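VP1 (PDB 4FMH) forms the pentameric units of the Merkel cell polyomavirus capsid and binds sialylated oligosaccharides at a site required for infection. Local coordinates at the interface of chains A and B. Sequence-based numbering; all coordinates share one arbitrary frame. Chains: chain A/B, VP1.

The interface of chains A and B. Residues chain A 102-103, 275; chain B 145, 147, 181, 201, 204.
A:Val102 packs its two methyls against B:Gln145, B:Leu181, B:Cys201 and B:Pro204. The methyls divide the work. CG1 lies anti to the backbone N (chi1 174°), which carries it to B:Gln145 CG at 3.8 Å and to B:Cys201 SG. CG2 turns to the B:Pro204 ring. B:Leu181 crosses the valine at about a right angle, and its CD1 touches both methyls, CG1 at 4.0 Å. B:Gln145 offers its aliphatic CG, not its amide; the bend at chi2 (68°) turns the amide away from the valine.

Packing is closer on the A:Pro275 side. B:Leu147 points CD1 at the CD–CG edge of the A:Pro275 ring, 3.5 Å from CD. The same ring rests its CG 3.5 Å from the backbone N of B:Leu181. Both methyls of B:Leu147 also lie over A:Gly103 CA, CD1 at 3.9 Å; the missing side chain probably helps.

A second close point lies at B:Cys201, whose thiol sulfur SG sits 3.4 Å from A:Gly103 N. SG also makes a weak hydrogen bond to B:Gln145 O within chain B.

The margin at B:Pro204 is looser: contacts to this ring start at 3.8 Å, from A:Val102 CG2 to its CG, longer than the nearest approaches of the A:Pro275 ring.

The patch joins neighbouring VP1 copies of the pentamer. A:Val102 and A:Gly103 follow strand 89-101, and A:Pro275 lies between strands 269-273 and 276-287. They meet strands 142-146 and 200-202 of chain B and nearby loops of its jelly-roll subunit.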
loop_
_atom_site.group_PDB
_atom_site.type_symbol
_atom_site.label_atom_id
_atom_site.label_comp_id
_atom_site.label_asym_id
_atom_site.label_seq_id
_atom_site.Cartn_x
_atom_site.Cartn_y
_atom_site.Cartn_z
ATOM N N VAL A 102 -21.019 -7.814 2.058
ATOM C CA VAL A 102 -21.457 -8.727 3.125
ATOM C C VAL A 102 -20.859 -10.123 2.932
ATOM O O VAL A 102 -20.684 -10.576 1.795
ATOM C CB VAL A 102 -23.013 -8.807 3.130
ATOM C CG1 VAL A 102 -23.547 -9.858 4.134
ATOM C CG2 VAL A 102 -23.593 -7.435 3.417
ATOM N N GLY A 103 -20.551 -10.800 4.040
ATOM C CA GLY A 103 -20.025 -12.166 3.986
ATOM C C GLY A 103 -18.524 -12.261 3.759
ATOM O O GLY A 103 -18.012 -13.310 3.343
ATOM N N PRO A 275 -22.483 -10.640 -1.749
ATOM C CA PRO A 275 -23.558 -9.654 -1.842
ATOM C C PRO A 275 -23.106 -8.303 -1.322
ATOM O O PRO A 275 -22.083 -8.211 -0.641
ATOM C CB PRO A 275 -24.649 -10.220 -0.912
ATOM C CG PRO A 275 -24.167 -11.590 -0.503
ATOM C CD PRO A 275 -22.685 -11.534 -0.597
ATOM N N GLN B 145 -24.803 -11.407 10.551
ATOM C CA GLN B 145 -25.426 -11.937 9.350
ATOM C C GLN B 145 -24.684 -13.225 8.998
ATOM O O GLN B 145 -23.452 -13.252 9.001
ATOM C CB GLN B 145 -25.319 -10.926 8.197
ATOM C CG GLN B 145 -25.714 -11.477 6.814
ATOM C CD GLN B 145 -27.196 -11.808 6.688
ATOM O OE1 GLN B 145 -28.055 -10.937 6.849
ATOM N NE2 GLN B 145 -27.503 -13.069 6.369
ATOM N N LEU B 147 -23.447 -16.149 6.402
ATOM C CA LEU B 147 -23.138 -16.425 4.991
ATOM C C LEU B 147 -21.957 -17.363 4.957
ATOM O O LEU B 147 -20.936 -17.105 5.599
ATOM C CB LEU B 147 -22.819 -15.129 4.214
ATOM C CG LEU B 147 -22.657 -15.185 2.691
ATOM C CD1 LEU B 147 -23.026 -13.828 2.079
ATOM C CD2 LEU B 147 -21.239 -15.615 2.255
ATOM N N LEU B 181 -26.823 -13.602 0.680
ATOM C CA LEU B 181 -27.453 -12.978 1.841
ATOM C C LEU B 181 -28.884 -13.484 2.005
ATOM O O LEU B 181 -29.757 -13.175 1.185
ATOM C CB LEU B 181 -27.424 -11.448 1.738
ATOM C CG LEU B 181 -27.606 -10.649 3.040
ATOM C CD1 LEU B 181 -27.250 -9.188 2.816
ATOM C CD2 LEU B 181 -29.031 -10.779 3.617
ATOM N N CYS B 201 -20.766 -12.693 9.920
ATOM C CA CYS B 201 -20.132 -11.399 9.732
ATOM C C CYS B 201 -21.023 -10.329 10.365
ATOM O O CYS B 201 -22.205 -10.591 10.607
ATOM C CB CYS B 201 -19.918 -11.127 8.241
ATOM S SG CYS B 201 -21.441 -10.960 7.270
ATOM N N PRO B 204 -24.729 -5.264 8.444
ATOM C CA PRO B 204 -24.744 -3.809 8.227
ATOM C C PRO B 204 -26.151 -3.209 8.181
ATOM O O PRO B 204 -26.292 -1.984 8.180
ATOM C CB PRO B 204 -24.032 -3.650 6.878
ATOM C CG PRO B 204 -24.357 -4.925 6.153
ATOM C CD PRO B 204 -24.356 -5.999 7.218
#